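Local coordinates for protein response regulator (Pseudomonas putida, PDB 3HDV) that is a response regulator whose receiver domain, the part resolved here, probably takes up a phosphoryl group on an aspartate in two-component signalling, at residues P8-V13 / L55-L60; A81-V86 / G103-L108; I85-D90 / K110-G115. All blocks are in the same frame, centred on the assembly; numbering follows the deposited sequence.

Interaction 1: P8-V13 / L55-L60; sequences PLVLVV and LMITDL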
loop_
_atom_site.group_PDB
_atom_site.type_symbol
_atom_site.label_atom_id
_atom_site.label_comp_id
_atom_site.label_asym_id
_atom_site.label_seq_id
_atom_site.Cartn_x
_atom_site.Cartn_y
_atom_site.Cartn_z
ATOM N N PRO B 8 15.969 -2.883 -11.705
ATOM C CA PRO B 8 15.179 -3.831 -10.896
ATOM C C PRO B 8 13.655 -3.635 -11.099
ATOM O O PRO B 8 13.195 -2.506 -11.235
ATOM C CB PRO B 8 15.570 -3.483 -9.433
ATOM C CG PRO B 8 16.864 -2.725 -9.534
ATOM C CD PRO B 8 16.815 -2.004 -10.864
ATOM N N LEU B 9 12.933 -4.752 -11.173
ATOM C CA LEU B 9 11.475 -4.786 -11.118
ATOM C C LEU B 9 10.975 -5.859 -10.101
ATOM O O LEU B 9 11.373 -7.029 -10.190
ATOM C CB LEU B 9 10.912 -5.041 -12.520
ATOM C CG LEU B 9 9.399 -5.132 -12.729
ATOM C CD1 LEU B 9 8.803 -3.760 -12.319
ATOM C CD2 LEU B 9 9.152 -5.444 -14.210
ATOM N N VAL B 10 10.090 -5.451 -9.162
ATOM C CA VAL B 10 9.510 -6.357 -8.131
ATOM C C VAL B 10 8.084 -6.670 -8.519
ATOM O O VAL B 10 7.372 -5.767 -8.858
ATOM C CB VAL B 10 9.579 -5.710 -6.677
ATOM C CG1 VAL B 10 8.970 -6.638 -5.582
ATOM C CG2 VAL B 10 11.062 -5.426 -6.302
ATOM N N LEU B 11 7.687 -7.947 -8.523
ATOM C CA LEU B 11 6.274 -8.287 -8.717
ATOM C C LEU B 11 5.621 -8.495 -7.335
ATOM O O LEU B 11 6.018 -9.362 -6.573
ATOM C CB LEU B 11 6.148 -9.599 -9.459
ATOM C CG LEU B 11 4.748 -10.205 -9.643
ATOM C CD1 LEU B 11 3.878 -9.333 -10.561
ATOM C CD2 LEU B 11 4.938 -11.639 -10.242
ATOM N N VAL B 12 4.579 -7.751 -7.050
ATOM C CA VAL B 12 3.868 -7.916 -5.769
ATOM C C VAL B 12 2.572 -8.683 -6.016
ATOM O O VAL B 12 1.705 -8.208 -6.738
ATOM C CB VAL B 12 3.510 -6.544 -5.175
ATOM C CG1 VAL B 12 2.643 -6.726 -3.876
ATOM C CG2 VAL B 12 4.815 -5.737 -4.852
ATOM N N VAL B 13 2.414 -9.833 -5.384
ATOM C CA VAL B 13 1.236 -10.650 -5.632
ATOM C C VAL B 13 0.357 -10.656 -4.369
ATOM O O VAL B 13 0.800 -11.085 -3.312
ATOM C CB VAL B 13 1.657 -12.109 -5.968
ATOM C CG1 VAL B 13 0.450 -13.033 -6.240
ATOM C CG2 VAL B 13 2.736 -12.105 -7.073
ATOM N N LEU B 55 12.348 -10.223 -8.690
ATOM C CA LEU B 55 11.942 -10.628 -7.330
ATOM C C LEU B 55 10.426 -10.630 -7.238
ATOM O O LEU B 55 9.778 -9.768 -7.788
ATOM C CB LEU B 55 12.556 -9.671 -6.250
ATOM C CG LEU B 55 12.154 -9.711 -4.763
ATOM C CD1 LEU B 55 12.588 -11.004 -4.097
ATOM C CD2 LEU B 55 12.833 -8.592 -4.034
HETATM N N MSE B 56 9.871 -11.594 -6.511
HETATM C CA MSE B 56 8.435 -11.570 -6.283
HETATM C C MSE B 56 8.154 -11.582 -4.771
HETATM O O MSE B 56 8.745 -12.370 -4.036
HETATM C CB MSE B 56 7.821 -12.803 -6.910
HETATM C CG MSE B 56 6.326 -12.803 -6.924
HETATM SE SE MSE B 56 5.649 -14.532 -7.583
HETATM C CE MSE B 56 5.978 -15.679 -6.016
ATOM N N ILE B 57 7.231 -10.731 -4.362
ATOM C CA ILE B 57 6.680 -10.728 -3.008
ATOM C C ILE B 57 5.262 -11.276 -3.074
ATOM O O ILE B 57 4.460 -10.783 -3.846
ATOM C CB ILE B 57 6.640 -9.306 -2.382
ATOM C CG1 ILE B 57 8.083 -8.770 -2.286
ATOM C CG2 ILE B 57 5.920 -9.347 -0.959
ATOM C CD1 ILE B 57 8.133 -7.318 -2.002
ATOM N N THR B 58 4.969 -12.289 -2.271
ATOM C CA THR B 58 3.648 -12.877 -2.266
ATOM C C THR B 58 3.046 -13.151 -0.886
ATOM O O THR B 58 3.757 -13.455 0.072
ATOM C CB THR B 58 3.593 -14.185 -3.134
ATOM O OG1 THR B 58 2.227 -14.581 -3.303
ATOM C CG2 THR B 58 4.331 -15.328 -2.454
ATOM N N ASP B 59 1.723 -13.005 -0.794
ATOM C CA ASP B 59 0.937 -13.555 0.353
ATOM C C ASP B 59 0.758 -15.061 0.096
ATOM O O ASP B 59 0.957 -15.548 -1.047
ATOM C CB ASP B 59 -0.417 -12.814 0.498
ATOM C CG ASP B 59 -1.036 -12.933 1.919
ATOM O OD1 ASP B 59 -0.684 -13.843 2.721
ATOM O OD2 ASP B 59 -1.911 -12.132 2.229
ATOM N N LEU B 60 0.437 -15.807 1.153
ATOM C CA LEU B 60 0.111 -17.210 1.086
ATOM C C LEU B 60 -1.408 -17.381 0.987
ATOM O O LEU B 60 -1.901 -18.272 0.326
ATOM C CB LEU B 60 0.640 -17.900 2.345
ATOM C CG LEU B 60 2.178 -18.055 2.396
ATOM C CD1 LEU B 60 2.468 -18.902 3.619
ATOM C CD2 LEU B 60 2.814 -18.695 1.111
#
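L11 and V13 pack on one side of M56, a selenomethionine here, where strand 9-13 pairs in parallel with the 55-58 part of strand 53-58 at an axis angle of 20°. The backbone ladder runs L11 N to L55 O, I57 N to L11 O, V13 N to I57 O (the last 2.7 Å) and ends with a longer bond, D59 N to V13 O at 3.3 Å. M56 can be followed outward. CB lies 3.9 Å from L11 O. CG, anti to the backbone N (chi1 -171°), leans over the neighbouring strand, 3.5 Å from L11 O and 3.7 Å from V13 CG2. SE reaches the same two side chains, 3.8 Å from V13 CG2, with L11 CD2 slightly farther. L11 and M56 point the same way, while V13 crosses M56 at a slant. Next along this face T58 OG1 rests 3.7 Å from V13 CB and is also bonded to D59 O, in the carbonyl plane on a lone pair. On the other face V10 CG1 meets I57 CD1 at 3.7 Å. Helix 67-75 covers the M56 face through L70 and I74, and helix 17-29 covers the V10 and I57 face through L27 and L23. This is the buried parallel centre of a CheY-like receiver fold, its strand leading straight into D59, the predicted phosphorylation site.

Interaction 2: A81-V86 / G103-L108; sequences ALSIIV and GVVDFL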
loop_
_atom_site.group_PDB
_atom_site.type_symbol
_atom_site.label_atom_id
_atom_site.label_comp_id
_atom_site.label_asym_id
_atom_site.label_seq_id
_atom_site.Cartn_x
_atom_site.Cartn_y
_atom_site.Cartn_z
ATOM N N ALA B 81 14.529 -20.366 -10.400
ATOM C CA ALA B 81 15.544 -19.653 -9.612
ATOM C C ALA B 81 15.026 -18.310 -9.086
ATOM O O ALA B 81 15.755 -17.606 -8.398
ATOM C CB ALA B 81 16.846 -19.442 -10.429
ATOM N N LEU B 82 13.791 -17.953 -9.415
ATOM C CA LEU B 82 13.207 -16.668 -8.999
ATOM C C LEU B 82 13.305 -16.444 -7.474
ATOM O O LEU B 82 12.878 -17.292 -6.686
ATOM C CB LEU B 82 11.743 -16.572 -9.416
ATOM C CG LEU B 82 10.998 -15.270 -9.042
ATOM C CD1 LEU B 82 11.465 -14.064 -9.859
ATOM C CD2 LEU B 82 9.514 -15.494 -9.263
ATOM N N SER B 83 13.892 -15.318 -7.100
ATOM C CA SER B 83 13.887 -14.859 -5.718
ATOM C C SER B 83 12.465 -14.550 -5.227
ATOM O O SER B 83 11.762 -13.763 -5.839
ATOM C CB SER B 83 14.681 -13.576 -5.658
ATOM O OG SER B 83 16.028 -13.925 -5.754
ATOM N N ILE B 84 12.084 -15.145 -4.105
ATOM C CA ILE B 84 10.737 -14.974 -3.577
ATOM C C ILE B 84 10.833 -14.655 -2.093
ATOM O O ILE B 84 11.546 -15.332 -1.341
ATOM C CB ILE B 84 9.900 -16.241 -3.810
ATOM C CG1 ILE B 84 9.770 -16.501 -5.315
ATOM C CG2 ILE B 84 8.485 -16.161 -3.166
ATOM C CD1 ILE B 84 9.087 -17.837 -5.570
ATOM N N ILE B 85 10.118 -13.604 -1.702
ATOM C CA ILE B 85 9.944 -13.218 -0.302
ATOM C C ILE B 85 8.414 -13.409 -0.015
ATOM O O ILE B 85 7.557 -12.898 -0.735
ATOM C CB ILE B 85 10.343 -11.755 -0.038
ATOM C CG1 ILE B 85 11.842 -11.531 -0.243
ATOM C CG2 ILE B 85 9.876 -11.318 1.433
ATOM C CD1 ILE B 85 12.216 -10.077 -0.296
ATOM N N VAL B 86 8.110 -14.191 1.010
ATOM C CA VAL B 86 6.721 -14.417 1.459
ATOM C C VAL B 86 6.405 -13.373 2.533
ATOM O O VAL B 86 7.189 -13.197 3.486
ATOM C CB VAL B 86 6.552 -15.839 1.961
ATOM C CG1 VAL B 86 5.188 -16.032 2.729
ATOM C CG2 VAL B 86 6.638 -16.831 0.697
ATOM N N GLY B 103 12.531 -22.905 -0.624
ATOM C CA GLY B 103 13.695 -22.068 -0.907
ATOM C C GLY B 103 13.439 -20.568 -0.948
ATOM O O GLY B 103 14.233 -19.814 -1.560
ATOM N N VAL B 104 12.397 -20.072 -0.284
ATOM C CA VAL B 104 12.121 -18.638 -0.347
ATOM C C VAL B 104 13.281 -17.831 0.255
ATOM O O VAL B 104 14.023 -18.340 1.060
ATOM C CB VAL B 104 10.731 -18.284 0.244
ATOM C CG1 VAL B 104 9.643 -19.043 -0.489
ATOM C CG2 VAL B 104 10.666 -18.560 1.784
ATOM N N VAL B 105 13.452 -16.584 -0.145
ATOM C CA VAL B 105 14.465 -15.676 0.472
ATOM C C VAL B 105 14.158 -15.456 1.969
ATOM O O VAL B 105 15.059 -15.519 2.819
ATOM C CB VAL B 105 14.452 -14.325 -0.256
ATOM C CG1 VAL B 105 15.292 -13.199 0.483
ATOM C CG2 VAL B 105 14.941 -14.541 -1.716
ATOM N N ASP B 106 12.897 -15.143 2.291
ATOM C CA ASP B 106 12.505 -15.081 3.699
ATOM C C ASP B 106 11.003 -15.213 3.775
ATOM O O ASP B 106 10.331 -15.176 2.727
ATOM C CB ASP B 106 12.923 -13.742 4.333
ATOM C CG ASP B 106 13.212 -13.859 5.837
ATOM O OD1 ASP B 106 12.756 -14.807 6.558
ATOM O OD2 ASP B 106 13.952 -12.983 6.304
ATOM N N PHE B 107 10.484 -15.322 5.015
ATOM C CA PHE B 107 9.071 -15.580 5.267
ATOM C C PHE B 107 8.757 -14.597 6.382
ATOM O O PHE B 107 9.178 -14.802 7.514
ATOM C CB PHE B 107 8.913 -17.047 5.703
ATOM C CG PHE B 107 7.486 -17.534 5.885
ATOM C CD1 PHE B 107 7.005 -18.581 5.108
ATOM C CD2 PHE B 107 6.652 -17.012 6.886
ATOM C CE1 PHE B 107 5.688 -19.084 5.264
ATOM C CE2 PHE B 107 5.315 -17.498 7.058
ATOM C CZ PHE B 107 4.842 -18.537 6.250
ATOM N N LEU B 108 8.019 -13.540 6.070
ATOM C CA LEU B 108 7.667 -12.523 7.040
ATOM C C LEU B 108 6.197 -12.597 7.392
ATOM O O LEU B 108 5.372 -12.861 6.529
ATOM C CB LEU B 108 7.942 -11.137 6.453
ATOM C CG LEU B 108 9.337 -10.522 6.549
ATOM C CD1 LEU B 108 10.413 -11.483 6.281
ATOM C CD2 LEU B 108 9.501 -9.227 5.689
HETATM O O HOH W 1 13.812 -17.547 -3.504
#
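V86 and F107 lie side by side in the parallel strand pair that closes the beta-alpha-beta unit of strand 83-88, helix 93-101 and strand 106-109. V86 CG1, anti to its backbone N (chi1 168°), sits over one face of the F107 ring, 4.0 Å from the centroid and 15° off the normal, a CH-pi contact displaced toward the CD1 and CE1 rim. The other branch, V86 CG2, packs 3.9 Å from V104 CG1, which also touches I84 CG2. On the opposite face from V86, I85 CG1 meets V105 CB at 3.8 Å. Three backbone bonds join the segments: V105 N to I84 O at 2.6 Å, V86 N to D106 O, and L108 N to V86 O at 2.7 Å. Near the start of the pair a water accepts from I84 N and donates to G103 O, bridging the strand to the residue of positive phi that leaves the preceding helix. D106 OD1 accepts F107 N on its anti side, 25° out of the carboxylate plane, and is also bonded to H101 NE2 of the second subunit. An alanine in place of F107 would probably leave V86 CG1 without its ring face and open a gap beside A96 and V99 of helix 93-101 and V97 of the second subunit. Through D106 and F107 the contact borders the second subunit; F107 sits on the last strand of the beta-alpha-beta crossover, where CheY-like receivers carry their switch aromatic.

Interaction 3: I85-D90 / K110-G115; sequences IVVSGD and KPVDLG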
loop_
_atom_site.group_PDB
_atom_site.type_symbol
_atom_site.label_atom_id
_atom_site.label_comp_id
_atom_site.label_asym_id
_atom_site.label_seq_id
_atom_site.Cartn_x
_atom_site.Cartn_y
_atom_site.Cartn_z
ATOM N N ILE B 85 10.118 -13.604 -1.702
ATOM C CA ILE B 85 9.944 -13.218 -0.302
ATOM C C ILE B 85 8.414 -13.409 -0.015
ATOM O O ILE B 85 7.557 -12.898 -0.735
ATOM C CB ILE B 85 10.343 -11.755 -0.038
ATOM C CG1 ILE B 85 11.842 -11.531 -0.243
ATOM C CG2 ILE B 85 9.876 -11.318 1.433
ATOM C CD1 ILE B 85 12.216 -10.077 -0.296
ATOM N N VAL B 86 8.110 -14.191 1.010
ATOM C CA VAL B 86 6.721 -14.417 1.459
ATOM C C VAL B 86 6.405 -13.373 2.533
ATOM O O VAL B 86 7.189 -13.197 3.486
ATOM C CB VAL B 86 6.552 -15.839 1.961
ATOM C CG1 VAL B 86 5.188 -16.032 2.729
ATOM C CG2 VAL B 86 6.638 -16.831 0.697
ATOM N N VAL B 87 5.309 -12.655 2.326
ATOM C CA VAL B 87 4.700 -11.808 3.373
ATOM C C VAL B 87 3.290 -12.312 3.667
ATOM O O VAL B 87 2.357 -12.018 2.920
ATOM C CB VAL B 87 4.788 -10.308 3.026
ATOM C CG1 VAL B 87 4.216 -9.448 4.189
ATOM C CG2 VAL B 87 6.317 -9.902 2.791
ATOM N N SER B 88 3.124 -13.032 4.789
ATOM C CA SER B 88 1.903 -13.811 5.000
ATOM C C SER B 88 0.910 -13.330 6.053
ATOM O O SER B 88 1.307 -12.919 7.176
ATOM C CB SER B 88 2.318 -15.219 5.387
ATOM O OG SER B 88 1.195 -16.052 5.427
ATOM N N GLY B 89 -0.380 -13.431 5.702
ATOM C CA GLY B 89 -1.450 -13.430 6.697
ATOM C C GLY B 89 -1.438 -14.709 7.532
ATOM O O GLY B 89 -0.419 -15.385 7.609
ATOM N N ASP B 90 -2.570 -15.064 8.135
ATOM C CA ASP B 90 -2.672 -16.282 8.975
ATOM C C ASP B 90 -2.063 -17.526 8.317
ATOM O O ASP B 90 -2.397 -17.878 7.162
ATOM C CB ASP B 90 -4.147 -16.598 9.312
ATOM C CG ASP B 90 -4.836 -15.484 10.141
ATOM O OD1 ASP B 90 -4.151 -14.578 10.727
ATOM O OD2 ASP B 90 -6.094 -15.513 10.178
ATOM N N LYS B 110 2.658 -10.657 8.493
ATOM C CA LYS B 110 1.939 -9.377 8.553
ATOM C C LYS B 110 1.583 -9.101 10.048
ATOM O O LYS B 110 1.468 -10.036 10.800
ATOM C CB LYS B 110 0.679 -9.427 7.665
ATOM C CG LYS B 110 0.947 -9.643 6.128
ATOM C CD LYS B 110 -0.350 -9.797 5.350
ATOM C CE LYS B 110 -1.084 -8.447 5.255
ATOM N NZ LYS B 110 -2.430 -8.533 4.534
ATOM N N PRO B 111 1.478 -7.828 10.481
ATOM C CA PRO B 111 1.807 -6.579 9.760
ATOM C C PRO B 111 3.306 -6.508 9.453
ATOM O O PRO B 111 4.173 -6.707 10.344
ATOM C CB PRO B 111 1.397 -5.454 10.740
ATOM C CG PRO B 111 0.619 -6.103 11.808
ATOM C CD PRO B 111 1.007 -7.553 11.865
ATOM N N VAL B 112 3.612 -6.265 8.184
ATOM C CA VAL B 112 4.964 -6.451 7.727
ATOM C C VAL B 112 5.868 -5.409 8.359
ATOM O O VAL B 112 5.466 -4.246 8.568
ATOM C CB VAL B 112 5.065 -6.418 6.156
ATOM C CG1 VAL B 112 4.588 -5.037 5.596
ATOM C CG2 VAL B 112 6.503 -6.800 5.665
ATOM N N ASP B 113 7.075 -5.854 8.699
ATOM C CA ASP B 113 8.156 -4.962 9.098
ATOM C C ASP B 113 8.856 -4.441 7.832
ATOM O O ASP B 113 9.669 -5.120 7.168
ATOM C CB ASP B 113 9.075 -5.723 10.061
ATOM C CG ASP B 113 10.353 -4.984 10.396
ATOM O OD1 ASP B 113 10.790 -4.066 9.657
ATOM O OD2 ASP B 113 10.960 -5.395 11.403
ATOM N N LEU B 114 8.465 -3.228 7.462
ATOM C CA LEU B 114 8.874 -2.597 6.212
ATOM C C LEU B 114 10.389 -2.369 6.101
ATOM O O LEU B 114 10.996 -2.572 5.035
ATOM C CB LEU B 114 8.094 -1.287 6.031
ATOM C CG LEU B 114 6.605 -1.478 5.706
ATOM C CD1 LEU B 114 5.932 -0.134 5.680
ATOM C CD2 LEU B 114 6.456 -2.114 4.347
ATOM N N GLY B 115 11.003 -1.946 7.213
ATOM C CA GLY B 115 12.425 -1.736 7.220
ATOM C C GLY B 115 13.123 -3.046 6.942
ATOM O O GLY B 115 14.043 -3.080 6.120
HETATM O O HOH W 2 0.419 -12.576 9.966
#
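K110 N donates to S88 O at 2.9 Å in a nearly straight bond (174° at the hydrogen), arriving 36° above the carbonyl plane just before the cis peptide bond that leads into P111. A water donates to both S88 O and K110 O, so the S88 carbonyl takes two donors and the bend is tied to the end of the strand. The aliphatic part of K110 then folds over this carbonyl group and onto the next peptide. CG, anti to the carbonyl carbon (chi1 -63°), lies 3.5 Å from S88 O, and CD is 3.7 Å from G89 N. Beyond P111, V112 crosses V87 at about a right angle, V87 CG1 touching V112 CB at 3.7 Å and V112 CG2 only slightly farther. The S88 side chain leaves the backbone away from the 110-115 segment, and its OG donates to G89 O at 2.8 Å. The cis K-P step is a hallmark of receiver domains. The contact lies where strand 83-88 ends and the loop after strand 106-109 enters helix 114-124: D113 caps that helix through K116 N, V112 packs on its L117, and V87 rests against I57 of strand 53-58.

How the interactions relate
Interactions 1 and 2, centres 9 Å apart, are neighbouring parts of one parallel sheet, joined by the probable hydrogen bonds of M56 N with S83 O and M56 O with I85 N. Interactions 2 and 3 share I85 and V86, and S88 N probably bonds L108 O at 2.8 Å. Interaction 3 lies at the C-terminal ends of the strands, beside D59 of interaction 1, the predicted phosphorylation site. There D59 OD1 is bonded to G89 N and lies 4.0 Å from S88 OG, while K110 NZ is 4.3 Å from D59 OD2. S88 CB also packs 4.1 Å from F107 CE2, consistent with coupling of the site to the subunit interface.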